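Local coordinates for periplasmic protein (Legionella pneumophila subsp. pneumophila, PDB 4FGQ) that is a calcium-dependent periplasmic protease, probably a cysteine proteinase of the transglutaminase-like type, at residues Phe54-Glu60 / Phe78-Gly84; Glu133-Asp138 / Lys146-Arg150. One frame throughout, in Å; residues are numbered along the deposited sequence.

Contact 1: Phe54-Glu60 / Phe78-Gly84; sequences FNQFNYE and FIVDGGG
Residues 54-60 leave the end of a helix, turn at Gln56 and run extended from Phe57. Residues 78-84 end a helix and enter a short strand parallel to the first. Asn58 pairs with Gly83 (CA-CA 4.4 Å) and Tyr59 with Gly84 (CA-CA 5.5 Å). Three hydrogen bonds set the register: Asn58 N to Gly82 O (3.0 Å), Gly84 N to Asn58 O (3.0 Å) and Glu60 N to Gly84 O (2.7 Å). A Schellman motif ends the second helix. Gly82 is its C-prime residue, with positive phi (80°), and Gly83 N reaches Phe78 O at 3.0 Å. A CB on Gly83 would clash with Asn58 O.

Phe54 and Phe57 (both m) and Phe78 (t) form an aromatic cluster. Phe78 CE1 lies over one face of the Phe57 ring, 3.4 Å from Phe57 CD2, and 3.9 Å from Phe54 CD1. Ile79 CD1 is 4.0 Å from Phe57 CE2. One water joins Asn58 ND2 (2.5 Å) to Asp81 O (2.7 Å). Glu60 forms a salt bridge with Lys73. Strand 58-59, helix 75-81 and strand 83-84 make a small beta-alpha-beta unit beside Asp85 and Asp88, which bind calcium in this protein, although no ion is bound to this chain here.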
ATOM      1  N   PHE A  54      -7.483  -4.516  -3.187  1.00  7.65           N
ATOM      2  CA  PHE A  54      -6.569  -5.137  -2.230  1.00  9.12           C
ATOM      3  C   PHE A  54      -7.209  -5.447  -0.895  1.00 11.06           C
ATOM      4  O   PHE A  54      -6.752  -6.348  -0.199  1.00 12.66           O
ATOM      5  CB  PHE A  54      -5.279  -4.321  -2.106  1.00 10.14           C
ATOM      6  CG  PHE A  54      -4.411  -4.468  -3.311  1.00 10.59           C
ATOM      7  CD1 PHE A  54      -3.902  -5.711  -3.637  1.00 13.33           C
ATOM      8  CD2 PHE A  54      -4.193  -3.407  -4.177  1.00 13.62           C
ATOM      9  CE1 PHE A  54      -3.137  -5.898  -4.774  1.00 14.28           C
ATOM     10  CE2 PHE A  54      -3.416  -3.588  -5.323  1.00 14.70           C
ATOM     11  CZ  PHE A  54      -2.889  -4.837  -5.615  1.00 16.03           C
ATOM     12  N   ASN A  55      -8.291  -4.750  -0.548  1.00  9.76           N
ATOM     13  CA  ASN A  55      -8.904  -4.998   0.760  1.00 14.21           C
ATOM     14  C   ASN A  55      -9.569  -6.359   0.893  1.00 16.46           C
ATOM     15  O   ASN A  55      -9.890  -6.777   2.007  1.00 19.20           O
ATOM     16  CB  ASN A  55      -9.859  -3.879   1.173  1.00 12.23           C
ATOM     17  CG  ASN A  55      -9.132  -2.719   1.799  1.00 13.18           C
ATOM     18  OD1 ASN A  55      -7.966  -2.853   2.185  1.00 14.69           O
ATOM     19  ND2 ASN A  55      -9.796  -1.569   1.898  1.00 13.75           N
ATOM     20  N   GLN A  56      -9.737  -7.044  -0.236  1.00 13.06           N
ATOM     21  CA  GLN A  56     -10.312  -8.395  -0.295  1.00 12.88           C
ATOM     22  C   GLN A  56      -9.309  -9.497   0.062  1.00 15.17           C
ATOM     23  O   GLN A  56      -9.700 -10.646   0.197  1.00 15.49           O
ATOM     24  CB  GLN A  56     -10.805  -8.706  -1.727  1.00 19.17           C
ATOM     25  CG  GLN A  56      -9.637  -9.154  -2.653  1.00 17.96           C
ATOM     26  CD  GLN A  56     -10.050  -9.662  -4.004  1.00 28.60           C
ATOM     27  OE1 GLN A  56     -10.724 -10.690  -4.119  1.00 33.53           O
ATOM     28  NE2 GLN A  56      -9.616  -8.968  -5.049  1.00 26.10           N
ATOM     29  N   PHE A  57      -8.020  -9.172   0.158  1.00 11.00           N
ATOM     30  CA  PHE A  57      -6.987 -10.196   0.393  1.00 11.86           C
ATOM     31  C   PHE A  57      -6.918 -10.614   1.875  1.00 10.83           C
ATOM     32  O   PHE A  57      -7.576 -10.018   2.727  1.00 14.93           O
ATOM     33  CB  PHE A  57      -5.605  -9.680  -0.068  1.00 14.69           C
ATOM     34  CG  PHE A  57      -5.392  -9.696  -1.568  1.00 17.02           C
ATOM     35  CD1 PHE A  57      -6.136  -8.895  -2.409  1.00 13.84           C
ATOM     36  CD2 PHE A  57      -4.384 -10.470  -2.121  1.00 22.15           C
ATOM     37  CE1 PHE A  57      -5.929  -8.915  -3.788  1.00 16.97           C
ATOM     38  CE2 PHE A  57      -4.162 -10.487  -3.489  1.00 28.26           C
ATOM     39  CZ  PHE A  57      -4.940  -9.699  -4.324  1.00 24.98           C
ATOM     40  N   ASN A  58      -6.137 -11.652   2.175  1.00 12.13           N
ATOM     41  CA  ASN A  58      -5.973 -12.146   3.542  0.53 14.78           C
ATOM     42  C   ASN A  58      -5.223 -11.148   4.417  1.00 15.00           C
ATOM     43  O   ASN A  58      -4.119 -10.730   4.072  1.00 16.78           O
ATOM     44  CB  ASN A  58      -5.202 -13.470   3.532  0.53 17.31           C
ATOM     45  CG  ASN A  58      -6.036 -14.627   3.030  0.53 19.68           C
ATOM     46  OD1 ASN A  58      -7.220 -14.721   3.336  0.53 25.30           O
ATOM     47  ND2 ASN A  58      -5.419 -15.521   2.262  0.53 27.57           N
ATOM     48  N   TYR A  59      -5.809 -10.781   5.555  1.00 14.65           N
ATOM     49  CA  TYR A  59      -5.185  -9.849   6.487  1.00 14.30           C
ATOM     50  C   TYR A  59      -4.470 -10.619   7.598  1.00 15.93           C
ATOM     51  O   TYR A  59      -5.104 -11.352   8.358  1.00 18.37           O
ATOM     52  CB  TYR A  59      -6.262  -8.948   7.082  1.00 14.74           C
ATOM     53  CG  TYR A  59      -5.759  -7.826   7.959  1.00 12.55           C
ATOM     54  CD1 TYR A  59      -5.659  -7.993   9.340  1.00 13.53           C
ATOM     55  CD2 TYR A  59      -5.417  -6.600   7.414  1.00 12.60           C
ATOM     56  CE1 TYR A  59      -5.215  -6.945  10.147  1.00 15.57           C
ATOM     57  CE2 TYR A  59      -4.985  -5.563   8.202  1.00 17.08           C
ATOM     58  CZ  TYR A  59      -4.881  -5.746   9.568  1.00 16.42           C
ATOM     59  OH  TYR A  59      -4.449  -4.696  10.335  1.00 17.93           O
ATOM     60  N   GLU A  60      -3.151 -10.448   7.684  1.00 15.04           N
ATOM     61  CA  GLU A  60      -2.332 -11.195   8.633  1.00 18.28           C
ATOM     62  C   GLU A  60      -1.984 -10.332   9.838  1.00 14.61           C
ATOM     63  O   GLU A  60      -1.825  -9.115   9.720  1.00 17.44           O
ATOM     64  CB  GLU A  60      -1.045 -11.664   7.940  1.00 19.91           C
ATOM     65  CG  GLU A  60      -1.300 -12.622   6.787  1.00 21.10           C
ATOM     66  CD  GLU A  60      -0.048 -12.969   5.982  1.00 31.29           C
ATOM     67  OE1 GLU A  60       1.031 -12.386   6.241  1.00 27.19           O
ATOM     68  OE2 GLU A  60      -0.152 -13.831   5.082  1.00 35.68           O
ATOM     69  N   PHE A  78       3.303 -10.144  -1.610  1.00 15.03           N
ATOM     70  CA  PHE A  78       1.914 -10.008  -1.178  1.00 12.88           C
ATOM     71  C   PHE A  78       1.013 -10.856  -2.085  1.00 16.23           C
ATOM     72  O   PHE A  78       0.164 -11.608  -1.612  1.00 13.47           O
ATOM     73  CB  PHE A  78       1.503  -8.536  -1.249  1.00 12.48           C
ATOM     74  CG  PHE A  78       0.130  -8.243  -0.686  1.00 14.31           C
ATOM     75  CD1 PHE A  78      -1.000  -8.346  -1.481  1.00 13.98           C
ATOM     76  CD2 PHE A  78      -0.019  -7.811   0.625  1.00 17.33           C
ATOM     77  CE1 PHE A  78      -2.264  -8.050  -0.979  1.00 14.98           C
ATOM     78  CE2 PHE A  78      -1.280  -7.514   1.136  1.00 19.64           C
ATOM     79  CZ  PHE A  78      -2.402  -7.637   0.332  1.00 16.15           C
ATOM     80  N   ILE A  79       1.196 -10.731  -3.393  1.00 12.94           N
ATOM     81  CA  ILE A  79       0.384 -11.504  -4.341  1.00 13.04           C
ATOM     82  C   ILE A  79       0.598 -13.018  -4.214  1.00 15.32           C
ATOM     83  O   ILE A  79      -0.369 -13.793  -4.193  1.00 18.22           O
ATOM     84  CB  ILE A  79       0.642 -11.061  -5.796  1.00 16.62           C
ATOM     85  CG1 ILE A  79       0.238  -9.598  -5.996  1.00 15.57           C
ATOM     86  CG2 ILE A  79      -0.111 -11.951  -6.775  1.00 16.09           C
ATOM     87  CD1 ILE A  79      -1.272  -9.341  -5.934  1.00 18.64           C
ATOM     88  N   VAL A  80       1.857 -13.443  -4.126  1.00 14.80           N
ATOM     89  CA  VAL A  80       2.168 -14.860  -3.955  1.00 16.76           C
ATOM     90  C   VAL A  80       1.533 -15.421  -2.684  1.00 15.64           C
ATOM     91  O   VAL A  80       0.941 -16.504  -2.701  1.00 19.09           O
ATOM     92  CB  VAL A  80       3.692 -15.113  -3.960  1.00 19.50           C
ATOM     93  CG1 VAL A  80       4.009 -16.535  -3.525  1.00 19.25           C
ATOM     94  CG2 VAL A  80       4.264 -14.848  -5.346  1.00 21.61           C
ATOM     95  N   ASP A  81       1.622 -14.671  -1.594  1.00 16.37           N
ATOM     96  CA  ASP A  81       1.112 -15.138  -0.304  1.00 16.88           C
ATOM     97  C   ASP A  81      -0.405 -15.031  -0.191  1.00 19.23           C
ATOM     98  O   ASP A  81      -1.012 -15.678   0.669  1.00 23.64           O
ATOM     99  CB  ASP A  81       1.743 -14.344   0.840  1.00 15.95           C
ATOM    100  CG  ASP A  81       3.223 -14.632   1.006  1.00 21.87           C
ATOM    101  OD1 ASP A  81       3.730 -15.546   0.324  1.00 22.41           O
ATOM    102  OD2 ASP A  81       3.868 -13.955   1.835  1.00 24.61           O
ATOM    103  N   GLY A  82      -1.005 -14.208  -1.045  1.00 15.03           N
ATOM    104  CA  GLY A  82      -2.436 -13.974  -1.002  1.00 16.17           C
ATOM    105  C   GLY A  82      -2.843 -12.988   0.076  1.00 17.82           C
ATOM    106  O   GLY A  82      -4.017 -12.936   0.474  1.00 15.02           O
ATOM    107  N   GLY A  83      -1.886 -12.188   0.538  1.00 15.69           N
ATOM    108  CA  GLY A  83      -2.179 -11.174   1.537  1.00 16.28           C
ATOM    109  C   GLY A  83      -0.972 -10.852   2.399  1.00 18.19           C
ATOM    110  O   GLY A  83       0.154 -11.152   2.023  1.00 16.53           O
ATOM    111  N   GLY A  84      -1.210 -10.250   3.560  1.00 14.00           N
ATOM    112  CA  GLY A  84      -0.122  -9.767   4.399  1.00 15.74           C
ATOM    113  C   GLY A  84      -0.687  -8.952   5.542  1.00 17.21           C
ATOM    114  O   GLY A  84      -1.902  -8.981   5.768  1.00 15.00           O
TER
HETATM  115  O   HOH W   1      -2.969 -15.902   2.514  1.00 42.15           O
HETATM  116  O   HOH W   2      -1.865 -14.134   3.369  1.00 33.20           O

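Contact 2: Glu133-Asp138 / Lys146-Arg150; sequences EPLILD and KASAR
Glu133, Lys146 and Arg150 are the residues most covered here. Strand 135-137 meets the end of strand 145-146 at one antiparallel, non-hydrogen-bonded pair, Leu135 with Lys146 (CA-CA 4.4 Å). Residues 147-149 then form a 3-10 turn. Glu133 is extended (chi1 and chi2 t). Its OE2 accepts from Ser148 N (2.7 Å) and, very short, from Ser148 OG (2.4 Å). Next to it, Ala147 N donates to Pro134 O (2.9 Å). The Lys146 side chain lies along Leu135, with Lys146 CG 3.5 Å from Leu135 CD2. Arg150 folds back (chi1 to chi3 all m) past Ile136. Its NH1 and NH2 reach Asp138 OD2 at 2.9 and 3.1 Å in a salt bridge, and NH2 also pairs with Asp152. A water links Arg150 NH1 (3.0 Å) to Ile136 O (2.9 Å). Arg150 binds OD2, while Asp138 OD1 meets His121. This His-Asp pair is consistent with part of the catalytic triad of transglutaminase-like cysteine proteinases. The charge of Arg150, shared with Asp152, would favour the ionised form of Asp138.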
ATOM      1  N   GLU A 133      -5.649  18.221   3.772  1.00 20.45           N
ATOM      2  CA  GLU A 133      -5.947  17.110   4.648  1.00 19.23           C
ATOM      3  C   GLU A 133      -5.930  15.813   3.832  1.00 18.24           C
ATOM      4  O   GLU A 133      -6.591  15.732   2.797  1.00 20.81           O
ATOM      5  CB  GLU A 133      -7.336  17.335   5.220  1.00 29.99           C
ATOM      6  CG  GLU A 133      -7.797  16.282   6.170  1.00 25.67           C
ATOM      7  CD  GLU A 133      -9.109  16.650   6.817  1.00 30.51           C
ATOM      8  OE1 GLU A 133      -9.757  17.635   6.393  1.00 36.01           O
ATOM      9  OE2 GLU A 133      -9.493  15.948   7.756  1.00 28.39           O
ATOM     10  N   PRO A 134      -5.176  14.798   4.286  1.00 15.77           N
ATOM     11  CA  PRO A 134      -5.064  13.585   3.470  1.00 13.24           C
ATOM     12  C   PRO A 134      -6.263  12.657   3.610  1.00 13.40           C
ATOM     13  O   PRO A 134      -6.990  12.736   4.605  1.00 16.32           O
ATOM     14  CB  PRO A 134      -3.803  12.905   4.014  1.00 16.90           C
ATOM     15  CG  PRO A 134      -3.720  13.369   5.440  1.00 21.30           C
ATOM     16  CD  PRO A 134      -4.268  14.774   5.448  1.00 19.70           C
ATOM     17  N   LEU A 135      -6.473  11.826   2.593  1.00 10.36           N
ATOM     18  CA  LEU A 135      -7.512  10.802   2.596  1.00 10.62           C
ATOM     19  C   LEU A 135      -6.843   9.488   2.972  1.00 14.70           C
ATOM     20  O   LEU A 135      -5.743   9.191   2.495  1.00 15.34           O
ATOM     21  CB  LEU A 135      -8.131  10.707   1.209  1.00 11.11           C
ATOM     22  CG  LEU A 135      -8.731  12.001   0.672  1.00 21.34           C
ATOM     23  CD1 LEU A 135      -9.486  11.718  -0.635  1.00 17.97           C
ATOM     24  CD2 LEU A 135      -9.644  12.627   1.697  1.00 25.10           C
ATOM     25  N   ILE A 136      -7.498   8.706   3.830  1.00 11.40           N
ATOM     26  CA  ILE A 136      -6.885   7.514   4.393  1.00  9.98           C
ATOM     27  C   ILE A 136      -7.395   6.231   3.736  1.00  8.08           C
ATOM     28  O   ILE A 136      -8.590   5.910   3.802  1.00 12.14           O
ATOM     29  CB  ILE A 136      -7.134   7.433   5.920  1.00  9.42           C
ATOM     30  CG1 ILE A 136      -6.652   8.707   6.631  1.00 14.25           C
ATOM     31  CG2 ILE A 136      -6.459   6.204   6.486  1.00 11.55           C
ATOM     32  CD1 ILE A 136      -5.163   8.959   6.505  1.00 18.56           C
ATOM     33  N   LEU A 137      -6.484   5.498   3.102  1.00  7.88           N
ATOM     34  CA  LEU A 137      -6.791   4.199   2.499  1.00  9.48           C
ATOM     35  C   LEU A 137      -6.332   3.123   3.488  1.00  9.26           C
ATOM     36  O   LEU A 137      -5.117   2.918   3.689  1.00 11.04           O
ATOM     37  CB  LEU A 137      -6.055   4.035   1.168  1.00  9.87           C
ATOM     38  CG  LEU A 137      -6.717   4.695  -0.047  1.00 10.42           C
ATOM     39  CD1 LEU A 137      -6.601   6.229   0.010  1.00 13.05           C
ATOM     40  CD2 LEU A 137      -6.102   4.150  -1.339  1.00 13.69           C
ATOM     41  N   ASP A 138      -7.306   2.452   4.104  1.00  9.67           N
ATOM     42  CA  ASP A 138      -7.073   1.554   5.230  1.00  9.76           C
ATOM     43  C   ASP A 138      -7.448   0.144   4.824  1.00 13.96           C
ATOM     44  O   ASP A 138      -8.201  -0.049   3.866  1.00 12.53           O
ATOM     45  CB  ASP A 138      -7.959   2.017   6.395  1.00 10.81           C
ATOM     46  CG  ASP A 138      -7.489   1.523   7.745  1.00 13.32           C
ATOM     47  OD1 ASP A 138      -6.745   0.529   7.805  1.00 13.45           O
ATOM     48  OD2 ASP A 138      -7.900   2.135   8.753  1.00 17.94           O
ATOM     49  N   LYS A 146     -11.310  11.283   5.290  1.00 12.68           N
ATOM     50  CA  LYS A 146     -10.352  12.336   5.603  1.00 11.40           C
ATOM     51  C   LYS A 146      -9.681  12.072   6.939  1.00 11.97           C
ATOM     52  O   LYS A 146     -10.259  11.429   7.818  1.00 15.49           O
ATOM     53  CB  LYS A 146     -11.060  13.693   5.672  1.00 15.49           C
ATOM     54  CG  LYS A 146     -11.262  14.371   4.329  1.00 23.38           C
ATOM     55  CD  LYS A 146     -12.073  15.664   4.462  1.00 31.60           C
ATOM     56  CE  LYS A 146     -13.554  15.388   4.728  1.00 40.32           C
ATOM     57  NZ  LYS A 146     -13.868  15.213   6.172  1.00 44.81           N
ATOM     58  N   ALA A 147      -8.469  12.592   7.111  1.00 12.64           N
ATOM     59  CA  ALA A 147      -7.757  12.417   8.376  1.00 16.78           C
ATOM     60  C   ALA A 147      -8.569  12.852   9.603  1.00 16.79           C
ATOM     61  O   ALA A 147      -8.545  12.169  10.626  1.00 15.75           O
ATOM     62  CB  ALA A 147      -6.411  13.139   8.345  1.00 21.93           C
ATOM     63  N   SER A 148      -9.288  13.970   9.513  1.00 16.35           N
ATOM     64  CA  SER A 148     -10.064  14.446  10.666  1.00 18.21           C
ATOM     65  C   SER A 148     -11.241  13.530  10.983  1.00 19.54           C
ATOM     66  O   SER A 148     -11.795  13.587  12.082  1.00 22.60           O
ATOM     67  CB  SER A 148     -10.572  15.870  10.454  1.00 21.19           C
ATOM     68  OG  SER A 148     -11.390  15.923   9.298  1.00 21.45           O
ATOM     69  N   ALA A 149     -11.621  12.696  10.021  1.00 14.31           N
ATOM     70  CA  ALA A 149     -12.677  11.704  10.239  1.00 18.90           C
ATOM     71  C   ALA A 149     -12.083  10.380  10.718  1.00 16.76           C
ATOM     72  O   ALA A 149     -12.793   9.376  10.852  1.00 17.67           O
ATOM     73  CB  ALA A 149     -13.497  11.503   8.978  1.00 20.69           C
ATOM     74  N   ARG A 150     -10.774  10.376  10.959  1.00 15.19           N
ATOM     75  CA  ARG A 150     -10.097   9.219  11.556  1.00 13.60           C
ATOM     76  C   ARG A 150      -9.333   9.623  12.818  1.00 16.26           C
ATOM     77  O   ARG A 150      -8.107   9.501  12.878  1.00 16.02           O
ATOM     78  CB  ARG A 150      -9.132   8.577  10.546  1.00 11.30           C
ATOM     79  CG  ARG A 150      -9.780   8.024   9.279  1.00 12.97           C
ATOM     80  CD  ARG A 150     -10.786   6.927   9.595  1.00 14.03           C
ATOM     81  NE  ARG A 150     -10.180   5.911  10.458  1.00 13.44           N
ATOM     82  CZ  ARG A 150      -9.584   4.801  10.027  1.00 14.94           C
ATOM     83  NH1 ARG A 150      -9.502   4.538   8.725  1.00 15.70           N
ATOM     84  NH2 ARG A 150      -9.063   3.951  10.913  1.00 12.28           N
TER
HETATM   85  O   HOH W   3     -10.323   5.482   6.042  1.00 14.03           O
HETATM   86  O   HOH W   4      -8.000   1.251  11.269  1.00 18.85           O

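The two contacts follow one another along the chain and neither nest nor cross. Contact 1 closes first. Helix 43-55 leads into it, and the 17 residues between its segments include the calcium-binding Asp69 and Tyr71. The chain then forms helix 86-100 and the antiparallel strands 107-114 and 119-126. Contact 2 closes next, across seven residues, at the edge of that sheet, and the chain goes on to strand 153-159. Their centres are 22 Å apart, but the segments touch: Asn55 ND2 lies 3.0 Å from Asp138 O, a probable hydrogen bond. Tyr59 also packs on Ser139 and Leu140. Helix 43-55 and strand 58-59 thus meet the chain where it leaves strand 135-137.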